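Side-chain contacts in branched-chain-amino-acid aminotransferase (PDB 6JIF), which catalyses the transfer of amino groups between branched-chain amino acids and 2-oxoglutarate, with pyridoxal-5'-phosphate as cofactor: residues L101-S106 / P113-E118; L270-L275 / Q335-E340; N186-S191 / S217-A222. All blocks are in the same frame, centred on the assembly; numbering follows the deposited sequence.

Contact 1: L101-S106 / P113-E118. With PLP (pyridoxal-5'-phosphate), chain D.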
loop_
_atom_site.group_PDB
_atom_site.type_symbol
_atom_site.label_atom_id
_atom_site.label_comp_id
_atom_site.label_asym_id
_atom_site.label_seq_id
_atom_site.Cartn_x
_atom_site.Cartn_y
_atom_site.Cartn_z
ATOM N N LEU B 101 -12.067 -16.151 5.683
ATOM C CA LEU B 101 -10.916 -16.401 6.554
ATOM C C LEU B 101 -9.740 -15.508 6.163
ATOM O O LEU B 101 -9.072 -14.886 7.006
ATOM C CB LEU B 101 -10.510 -17.887 6.490
ATOM C CG LEU B 101 -11.507 -18.847 7.173
ATOM C CD1 LEU B 101 -11.404 -20.345 6.707
ATOM C CD2 LEU B 101 -11.417 -18.775 8.718
ATOM N N ARG B 102 -9.467 -15.436 4.860
ATOM C CA ARG B 102 -8.338 -14.633 4.436
ATOM C C ARG B 102 -8.569 -13.165 4.737
ATOM O O ARG B 102 -7.635 -12.448 5.100
ATOM C CB ARG B 102 -8.032 -14.826 2.944
ATOM C CG ARG B 102 -6.713 -14.109 2.573
ATOM C CD ARG B 102 -6.258 -14.601 1.138
ATOM N NE ARG B 102 -7.281 -14.224 0.142
ATOM C CZ ARG B 102 -7.344 -14.705 -1.100
ATOM N NH1 ARG B 102 -6.458 -15.596 -1.470
ATOM N NH2 ARG B 102 -8.279 -14.275 -1.955
ATOM N N MET B 103 -9.791 -12.683 4.555
ATOM C CA MET B 103 -9.995 -11.280 4.829
ATOM C C MET B 103 -9.877 -11.002 6.319
ATOM O O MET B 103 -9.454 -9.917 6.702
ATOM C CB MET B 103 -11.343 -10.808 4.284
ATOM C CG MET B 103 -11.323 -9.307 3.940
ATOM S SD MET B 103 -12.865 -8.660 3.241
ATOM C CE MET B 103 -13.806 -8.697 4.778
ATOM N N GLN B 104 -10.285 -11.949 7.168
ATOM C CA GLN B 104 -10.044 -11.762 8.599
ATOM C C GLN B 104 -8.554 -11.573 8.866
ATOM O O GLN B 104 -8.159 -10.700 9.651
ATOM C CB GLN B 104 -10.626 -12.937 9.387
ATOM C CG GLN B 104 -12.164 -13.008 9.302
ATOM C CD GLN B 104 -12.775 -14.377 9.504
ATOM O OE1 GLN B 104 -12.088 -15.370 9.836
ATOM N NE2 GLN B 104 -14.093 -14.444 9.323
ATOM N N ARG B 105 -7.705 -12.347 8.173
ATOM C CA ARG B 105 -6.283 -12.178 8.421
ATOM C C ARG B 105 -5.778 -10.846 7.839
ATOM O O ARG B 105 -4.926 -10.203 8.452
ATOM C CB ARG B 105 -5.525 -13.389 7.871
ATOM C CG ARG B 105 -6.159 -14.728 8.329
ATOM C CD ARG B 105 -5.226 -15.908 8.082
ATOM N NE ARG B 105 -4.792 -15.960 6.681
ATOM C CZ ARG B 105 -5.409 -16.699 5.749
ATOM N NH1 ARG B 105 -6.461 -17.446 6.081
ATOM N NH2 ARG B 105 -4.999 -16.682 4.493
ATOM N N SER B 106 -6.270 -10.415 6.650
ATOM C CA SER B 106 -5.784 -9.133 6.099
ATOM C C SER B 106 -6.221 -7.947 6.983
ATOM O O SER B 106 -5.450 -7.007 7.269
ATOM C CB SER B 106 -6.316 -8.927 4.674
ATOM O OG SER B 106 -5.997 -10.061 3.850
ATOM N N PRO B 113 -11.277 -3.912 11.859
ATOM C CA PRO B 113 -12.213 -4.877 12.459
ATOM C C PRO B 113 -12.499 -5.978 11.461
ATOM O O PRO B 113 -12.539 -5.746 10.257
ATOM C CB PRO B 113 -13.467 -4.048 12.742
ATOM C CG PRO B 113 -13.311 -2.812 11.923
ATOM C CD PRO B 113 -11.857 -2.560 11.773
ATOM N N GLN B 114 -12.691 -7.178 11.986
ATOM C CA GLN B 114 -12.917 -8.329 11.142
ATOM C C GLN B 114 -14.420 -8.509 10.925
ATOM O O GLN B 114 -15.245 -8.144 11.769
ATOM C CB GLN B 114 -12.296 -9.574 11.782
ATOM C CG GLN B 114 -10.820 -9.465 11.944
ATOM C CD GLN B 114 -10.228 -10.625 12.690
ATOM O OE1 GLN B 114 -10.774 -11.731 12.693
ATOM N NE2 GLN B 114 -9.128 -10.362 13.379
ATOM N N VAL B 115 -14.750 -9.063 9.772
ATOM C CA VAL B 115 -16.105 -9.479 9.434
ATOM C C VAL B 115 -16.161 -10.976 9.690
ATOM O O VAL B 115 -15.400 -11.727 9.072
ATOM C CB VAL B 115 -16.446 -9.146 7.976
ATOM C CG1 VAL B 115 -17.910 -9.563 7.622
ATOM C CG2 VAL B 115 -16.235 -7.672 7.733
ATOM N N ASP B 116 -17.041 -11.399 10.615
ATOM C CA ASP B 116 -17.125 -12.821 10.928
ATOM C C ASP B 116 -17.680 -13.594 9.728
ATOM O O ASP B 116 -18.314 -13.053 8.823
ATOM C CB ASP B 116 -17.960 -13.074 12.191
ATOM C CG ASP B 116 -19.398 -12.644 12.048
ATOM O OD1 ASP B 116 -20.246 -13.421 11.504
ATOM O OD2 ASP B 116 -19.697 -11.523 12.522
ATOM N N THR B 117 -17.382 -14.886 9.724
ATOM C CA THR B 117 -17.585 -15.694 8.529
ATOM C C THR B 117 -19.055 -15.775 8.119
ATOM O O THR B 117 -19.379 -15.673 6.932
ATOM C CB THR B 117 -17.012 -17.086 8.782
ATOM O OG1 THR B 117 -15.607 -16.969 8.932
ATOM C CG2 THR B 117 -17.354 -18.038 7.585
ATOM N N GLU B 118 -19.973 -15.919 9.080
ATOM C CA GLU B 118 -21.371 -16.072 8.658
ATOM C C GLU B 118 -21.921 -14.752 8.135
ATOM O O GLU B 118 -22.592 -14.736 7.109
ATOM C CB GLU B 118 -22.247 -16.649 9.781
ATOM C CG GLU B 118 -21.968 -18.157 10.022
ATOM C CD GLU B 118 -21.950 -19.003 8.704
ATOM O OE1 GLU B 118 -22.982 -19.069 7.980
ATOM O OE2 GLU B 118 -20.888 -19.597 8.377
HETATM N N1 PLP D . -1.109 -14.037 -5.791
HETATM C C2 PLP D . -1.316 -12.730 -5.465
HETATM C C2A PLP D . -0.100 -11.875 -5.297
HETATM C C3 PLP D . -2.606 -12.247 -5.242
HETATM O O3 PLP D . -2.786 -10.943 -4.860
HETATM C C4 PLP D . -3.718 -13.114 -5.406
HETATM C C4A PLP D . -5.115 -12.695 -4.985
HETATM C C5 PLP D . -3.444 -14.448 -5.767
HETATM C C6 PLP D . -2.160 -14.871 -5.931
HETATM C C5A PLP D . -4.491 -15.478 -6.055
HETATM O O4P PLP D . -5.365 -15.612 -5.000
HETATM P P PLP D . -6.775 -16.310 -5.265
HETATM O O1P PLP D . -6.561 -17.670 -5.884
HETATM O O2P PLP D . -7.329 -16.441 -3.838
HETATM O O3P PLP D . -7.651 -15.471 -6.191
#

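Contact 2: L270-L275 / Q335-E340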
loop_
_atom_site.group_PDB
_atom_site.type_symbol
_atom_site.label_atom_id
_atom_site.label_comp_id
_atom_site.label_asym_id
_atom_site.label_seq_id
_atom_site.Cartn_x
_atom_site.Cartn_y
_atom_site.Cartn_z
ATOM N N LEU B 270 -4.989 -23.320 -3.190
ATOM C CA LEU B 270 -5.451 -24.287 -2.205
ATOM C C LEU B 270 -6.391 -25.311 -2.828
ATOM O O LEU B 270 -6.319 -26.506 -2.515
ATOM C CB LEU B 270 -6.155 -23.536 -1.078
ATOM C CG LEU B 270 -6.715 -24.436 0.027
ATOM C CD1 LEU B 270 -5.532 -24.976 0.810
ATOM C CD2 LEU B 270 -7.651 -23.647 0.992
ATOM N N SER B 271 -7.285 -24.843 -3.702
ATOM C CA SER B 271 -8.227 -25.726 -4.361
ATOM C C SER B 271 -7.514 -26.714 -5.264
ATOM O O SER B 271 -7.872 -27.896 -5.317
ATOM C CB SER B 271 -9.246 -24.879 -5.133
ATOM O OG SER B 271 -10.042 -24.100 -4.216
ATOM N N LEU B 272 -6.547 -26.231 -6.056
ATOM C CA LEU B 272 -5.778 -27.130 -6.920
ATOM C C LEU B 272 -4.973 -28.124 -6.090
ATOM O O LEU B 272 -4.858 -29.297 -6.460
ATOM C CB LEU B 272 -4.854 -26.301 -7.836
ATOM C CG LEU B 272 -5.577 -25.448 -8.888
ATOM C CD1 LEU B 272 -4.625 -24.582 -9.701
ATOM C CD2 LEU B 272 -6.350 -26.404 -9.841
ATOM N N ILE B 273 -4.395 -27.687 -4.964
ATOM C CA ILE B 273 -3.653 -28.624 -4.110
ATOM C C ILE B 273 -4.575 -29.729 -3.629
ATOM O O ILE B 273 -4.226 -30.917 -3.675
ATOM C CB ILE B 273 -2.958 -27.886 -2.947
ATOM C CG1 ILE B 273 -1.759 -27.087 -3.479
ATOM C CG2 ILE B 273 -2.501 -28.864 -1.841
ATOM C CD1 ILE B 273 -1.173 -26.070 -2.503
ATOM N N GLU B 274 -5.781 -29.351 -3.172
ATOM C CA GLU B 274 -6.722 -30.339 -2.647
ATOM C C GLU B 274 -7.242 -31.254 -3.754
ATOM O O GLU B 274 -7.374 -32.464 -3.550
ATOM C CB GLU B 274 -7.858 -29.621 -1.902
ATOM C CG GLU B 274 -7.292 -29.138 -0.517
ATOM C CD GLU B 274 -8.092 -28.117 0.327
ATOM O OE1 GLU B 274 -8.843 -27.269 -0.191
ATOM O OE2 GLU B 274 -7.868 -28.132 1.572
ATOM N N LEU B 275 -7.515 -30.713 -4.949
ATOM C CA LEU B 275 -8.010 -31.580 -6.017
ATOM C C LEU B 275 -6.902 -32.492 -6.513
ATOM O O LEU B 275 -7.142 -33.657 -6.794
ATOM C CB LEU B 275 -8.586 -30.770 -7.178
ATOM C CG LEU B 275 -9.889 -30.036 -6.841
ATOM C CD1 LEU B 275 -10.154 -29.027 -7.961
ATOM C CD2 LEU B 275 -11.077 -31.011 -6.659
ATOM N N GLN B 335 -4.110 -29.102 -18.471
ATOM C CA GLN B 335 -5.450 -29.217 -19.001
ATOM C C GLN B 335 -6.318 -29.998 -18.028
ATOM O O GLN B 335 -7.445 -29.604 -17.755
ATOM C CB GLN B 335 -5.441 -29.878 -20.385
ATOM C CG GLN B 335 -4.872 -28.907 -21.404
ATOM C CD GLN B 335 -5.128 -29.274 -22.846
ATOM O OE1 GLN B 335 -4.318 -29.954 -23.488
ATOM N NE2 GLN B 335 -6.254 -28.816 -23.370
ATOM N N LYS B 336 -5.765 -31.076 -17.446
ATOM C CA LYS B 336 -6.530 -31.918 -16.525
ATOM C C LYS B 336 -6.899 -31.152 -15.254
ATOM O O LYS B 336 -8.043 -31.243 -14.781
ATOM C CB LYS B 336 -5.717 -33.183 -16.217
ATOM C CG LYS B 336 -6.389 -34.174 -15.264
ATOM C CD LYS B 336 -5.534 -35.458 -15.065
ATOM C CE LYS B 336 -4.145 -35.151 -14.434
ATOM N NZ LYS B 336 -3.328 -36.398 -14.164
ATOM N N LEU B 337 -5.959 -30.376 -14.710
ATOM C CA LEU B 337 -6.244 -29.524 -13.554
ATOM C C LEU B 337 -7.316 -28.489 -13.879
ATOM O O LEU B 337 -8.201 -28.215 -13.081
ATOM C CB LEU B 337 -4.966 -28.814 -13.102
ATOM C CG LEU B 337 -3.920 -29.691 -12.418
ATOM C CD1 LEU B 337 -2.555 -28.984 -12.394
ATOM C CD2 LEU B 337 -4.345 -30.010 -10.993
ATOM N N TYR B 338 -7.195 -27.834 -15.018
ATOM C CA TYR B 338 -8.206 -26.853 -15.382
ATOM C C TYR B 338 -9.586 -27.509 -15.533
ATOM O O TYR B 338 -10.603 -26.964 -15.077
ATOM C CB TYR B 338 -7.784 -26.200 -16.682
ATOM C CG TYR B 338 -8.751 -25.193 -17.186
ATOM C CD1 TYR B 338 -8.713 -23.902 -16.700
ATOM C CD2 TYR B 338 -9.681 -25.529 -18.180
ATOM C CE1 TYR B 338 -9.575 -22.959 -17.172
ATOM C CE2 TYR B 338 -10.573 -24.579 -18.663
ATOM C CZ TYR B 338 -10.507 -23.295 -18.158
ATOM O OH TYR B 338 -11.391 -22.335 -18.606
ATOM N N LYS B 339 -9.625 -28.677 -16.154
ATOM C CA LYS B 339 -10.895 -29.393 -16.336
ATOM C C LYS B 339 -11.521 -29.705 -14.981
ATOM O O LYS B 339 -12.717 -29.484 -14.766
ATOM C CB LYS B 339 -10.668 -30.670 -17.116
ATOM C CG LYS B 339 -12.006 -31.451 -17.328
ATOM C CD LYS B 339 -11.902 -32.585 -18.356
ATOM C CE LYS B 339 -11.424 -33.884 -17.726
ATOM N NZ LYS B 339 -10.202 -34.464 -18.436
ATOM N N GLU B 340 -10.705 -30.204 -14.050
ATOM C CA GLU B 340 -11.229 -30.606 -12.746
ATOM C C GLU B 340 -11.761 -29.398 -11.974
ATOM O O GLU B 340 -12.881 -29.427 -11.404
ATOM C CB GLU B 340 -10.128 -31.329 -11.959
ATOM C CG GLU B 340 -10.589 -31.884 -10.604
ATOM C CD GLU B 340 -11.552 -33.104 -10.721
ATOM O OE1 GLU B 340 -11.727 -33.686 -11.828
ATOM O OE2 GLU B 340 -12.102 -33.558 -9.659
#

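Contact 3: N186-S191 / S217-A222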
loop_
_atom_site.group_PDB
_atom_site.type_symbol
_atom_site.label_atom_id
_atom_site.label_comp_id
_atom_site.label_asym_id
_atom_site.label_seq_id
_atom_site.Cartn_x
_atom_site.Cartn_y
_atom_site.Cartn_z
ATOM N N ASN B 186 3.811 -15.855 -22.097
ATOM C CA ASN B 186 5.189 -15.626 -21.641
ATOM C C ASN B 186 5.216 -14.562 -20.550
ATOM O O ASN B 186 4.480 -13.571 -20.636
ATOM C CB ASN B 186 6.123 -15.206 -22.779
ATOM C CG ASN B 186 6.226 -16.290 -23.837
ATOM O OD1 ASN B 186 6.061 -17.462 -23.547
ATOM N ND2 ASN B 186 6.493 -15.893 -25.085
ATOM N N PHE B 187 6.082 -14.772 -19.546
ATOM C CA PHE B 187 6.241 -13.825 -18.428
ATOM C C PHE B 187 7.714 -13.505 -18.260
ATOM O O PHE B 187 8.570 -14.257 -18.736
ATOM C CB PHE B 187 5.664 -14.385 -17.104
ATOM C CG PHE B 187 4.172 -14.674 -17.149
ATOM C CD1 PHE B 187 3.700 -15.804 -17.757
ATOM C CD2 PHE B 187 3.266 -13.780 -16.566
ATOM C CE1 PHE B 187 2.310 -16.080 -17.784
ATOM C CE2 PHE B 187 1.936 -14.034 -16.590
ATOM C CZ PHE B 187 1.444 -15.207 -17.220
ATOM N N GLN B 188 8.019 -12.382 -17.583
ATOM C CA GLN B 188 9.389 -11.890 -17.423
ATOM C C GLN B 188 9.755 -11.733 -15.949
ATOM O O GLN B 188 9.007 -11.114 -15.192
ATOM C CB GLN B 188 9.551 -10.538 -18.091
ATOM C CG GLN B 188 10.983 -10.044 -18.080
ATOM C CD GLN B 188 11.095 -8.685 -18.670
ATOM O OE1 GLN B 188 10.437 -7.735 -18.247
ATOM N NE2 GLN B 188 11.933 -8.572 -19.701
ATOM N N ILE B 189 10.899 -12.269 -15.543
ATOM C CA ILE B 189 11.352 -12.020 -14.149
ATOM C C ILE B 189 11.566 -10.534 -13.933
ATOM O O ILE B 189 12.138 -9.836 -14.766
ATOM C CB ILE B 189 12.638 -12.809 -13.837
ATOM C CG1 ILE B 189 12.359 -14.306 -13.858
ATOM C CG2 ILE B 189 13.257 -12.376 -12.487
ATOM C CD1 ILE B 189 11.128 -14.779 -13.079
ATOM N N SER B 190 11.110 -10.026 -12.776
ATOM C CA SER B 190 11.295 -8.621 -12.455
ATOM C C SER B 190 12.399 -8.448 -11.420
ATOM O O SER B 190 12.626 -9.316 -10.581
ATOM C CB SER B 190 9.994 -8.030 -11.898
ATOM O OG SER B 190 10.193 -6.668 -11.519
ATOM N N SER B 191 13.089 -7.317 -11.493
ATOM C CA SER B 191 14.062 -6.958 -10.460
ATOM C C SER B 191 13.412 -6.260 -9.286
ATOM O O SER B 191 14.076 -6.050 -8.246
ATOM C CB SER B 191 15.120 -6.063 -11.047
ATOM O OG SER B 191 14.542 -4.822 -11.378
ATOM N N SER B 217 3.935 -2.895 -15.353
ATOM C CA SER B 217 3.916 -2.049 -16.536
ATOM C C SER B 217 5.176 -2.245 -17.373
ATOM O O SER B 217 5.116 -2.280 -18.612
ATOM C CB SER B 217 3.774 -0.589 -16.090
ATOM O OG SER B 217 3.493 0.196 -17.235
ATOM N N LYS B 218 6.326 -2.404 -16.701
ATOM C CA LYS B 218 7.595 -2.597 -17.394
ATOM C C LYS B 218 7.637 -3.944 -18.109
ATOM O O LYS B 218 8.128 -4.027 -19.243
ATOM C CB LYS B 218 8.751 -2.433 -16.409
ATOM C CG LYS B 218 9.134 -0.979 -16.270
ATOM C CD LYS B 218 10.311 -0.774 -15.383
ATOM C CE LYS B 218 10.863 0.639 -15.600
ATOM N NZ LYS B 218 11.696 1.073 -14.433
ATOM N N ALA B 219 7.116 -5.008 -17.481
ATOM C CA ALA B 219 7.025 -6.289 -18.174
ATOM C C ALA B 219 6.083 -6.200 -19.372
ATOM O O ALA B 219 6.354 -6.769 -20.429
ATOM C CB ALA B 219 6.564 -7.387 -17.195
ATOM N N LYS B 220 4.950 -5.527 -19.225
ATOM C CA LYS B 220 4.041 -5.435 -20.371
ATOM C C LYS B 220 4.603 -4.538 -21.480
ATOM O O LYS B 220 4.358 -4.778 -22.677
ATOM C CB LYS B 220 2.681 -4.949 -19.892
ATOM C CG LYS B 220 1.973 -6.037 -19.069
ATOM C CD LYS B 220 0.874 -5.460 -18.189
ATOM C CE LYS B 220 0.243 -6.557 -17.304
ATOM N NZ LYS B 220 -0.367 -6.062 -16.019
ATOM N N LYS B 221 5.336 -3.485 -21.132
ATOM C CA LYS B 221 5.947 -2.683 -22.194
ATOM C C LYS B 221 6.982 -3.485 -22.961
ATOM O O LYS B 221 7.184 -3.242 -24.168
ATOM C CB LYS B 221 6.588 -1.413 -21.630
ATOM C CG LYS B 221 5.568 -0.340 -21.157
ATOM C CD LYS B 221 4.852 0.317 -22.353
ATOM C CE LYS B 221 3.316 0.356 -22.201
ATOM N NZ LYS B 221 2.629 -0.942 -22.599
ATOM N N ALA B 222 7.585 -4.490 -22.320
ATOM C CA ALA B 222 8.493 -5.430 -22.958
ATOM C C ALA B 222 7.750 -6.595 -23.631
ATOM O O ALA B 222 8.395 -7.524 -24.121
ATOM C CB ALA B 222 9.516 -5.954 -21.921
#

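Contact 1: L101-S106 / P113-E118
The side-chain amide of Q104 has T117 OG1 and V115 O at its NE2 edge, both close to its plane, while Q114, its own amide turned 25° from that of Q104, comes across the root of the chain with OE1 3.5 Å from Q104 CB. Two consecutive helices of the fold meet here across a short loop: helix 96-109 packs against the start of helix 117-130, whose N-cap, D116, accepts from the backbone N of Q119. Q104 NE2 donates to V115 O at 3.0 Å and to T117 OG1 at 3.0 Å, so both N-H groups are used, on a main-chain oxygen before the cap and a hydroxyl after it. A leucine in its place would probably leave V115 O without this donor and T117 OG1 without its fixed partner. Two residues back, R102 turns to the cofactor of this class IV aminotransferase. PLP O2P sits at the edge of its guanidinium, gripped by NH1 at 2.7 Å and more weakly by NH2, which also forms a salt bridge with E79. On the buried side of the pairing, M103 bends at chi3 (73°) and brings CE to 4.0 Å from V115 CG2.

Contact 2: L270-L275 / Q335-E340
L272 and L337 supply the first apolar step of this helix-helix contact, and L275 and E340 the second, three residues further along each helix. Helices 267-278 and 332-346 come together mainly through aliphatic carbon here, with no hydrogen bond running from one segment to the other. In the first step the methyl CD2 of L272 faces CD2 of L337 at 4.3 Å, and the same L272 methyl lies 4.1 Å from L337 O, so a branch of one leucine covers both the side chain and the backbone of its partner. The second step is closer: L275 CD1 approaches E340 CG at 3.9 Å, and L275 CD2 flanks the same methylene at 4.1 Å. The glutamate thus serves as a hydrocarbon chain where it meets the leucine. Its CG stands anti to the backbone N (chi1 -176°), and a bend at chi2 (71°) folds the carboxylate back alongside the leucine, with OE2 4.1 Å from L275 CD2.

Polar groups find their partners elsewhere. E340 OE2 has a long, weak ion pair with R279, which follows helix 267-278 in the chain. Helix 267-278 turns E274 and S271 towards R95, E274 by a salt bridge and S271 OG by a hydrogen bond; S271 OG also bonds to I267 O, one turn earlier.

Within the fold L272 and L337 are packed between the two helices and the sheet. Both rest on F255 of strand 255-258 and on I309 of strand 308-317, L341 of helix 332-346 touches L272 as well as L275, and W355 covers L275 next to the pair.

Contact 3: N186-S191 / S217-A222
Q188 stretches out from its strand towards A219 and A222, and its amide meets the helix along the low profile of these two alanines. The setting is a beta-alpha-beta unit in which strand 185-189 leads through helix 206-221 to strand 227-230, its parallel neighbour in the sheet. With CG anti to the backbone N (chi1 -174°) and the next bond also extended, the glutamine spans the gap between strand and helix, and its OE1 lies 3.7 Å from A219 CA and 4.0 Å from A219 CB. No hydrogen bond joins the two segments; the meeting is one of van der Waals contact between an amide and small alkyl groups. The amide's NE2 donates to D316 OD2 of the neighbouring strand 308-317, a bond that probably limits how the group can rotate. F187 and I189, on the other face of the strand, point away from the helix and pack on I228. The helix itself gives out here: A222 is the first residue to leave helical geometry, yet its N still reaches K218 O at 3.2 Å, and its CB stands 4.2 Å from Q188 OE1.

In the fold
Read from the N terminus, the contacts follow one another in series, and none nests in or crosses another. Contact 1 closes first, with six residues between its segments, the first three still helical, where helix 96-109 gives way to helix 117-130. Contact 3 comes next and closes a 25-residue loop, joining the first strand of a beta-alpha-beta unit to the end of its helix. Contact 2 closes last, bringing two helices together across 59 residues that hold several strands of the mixed sheet. Contacts 1 and 3 lie on opposite sides of the chain's centre, their centres 33 Å apart. Contacts 1 and 2 approach to about 8 Å at their nearest atoms, on helices that both reach the cofactor: R102 from one, I267 and T268 from the other.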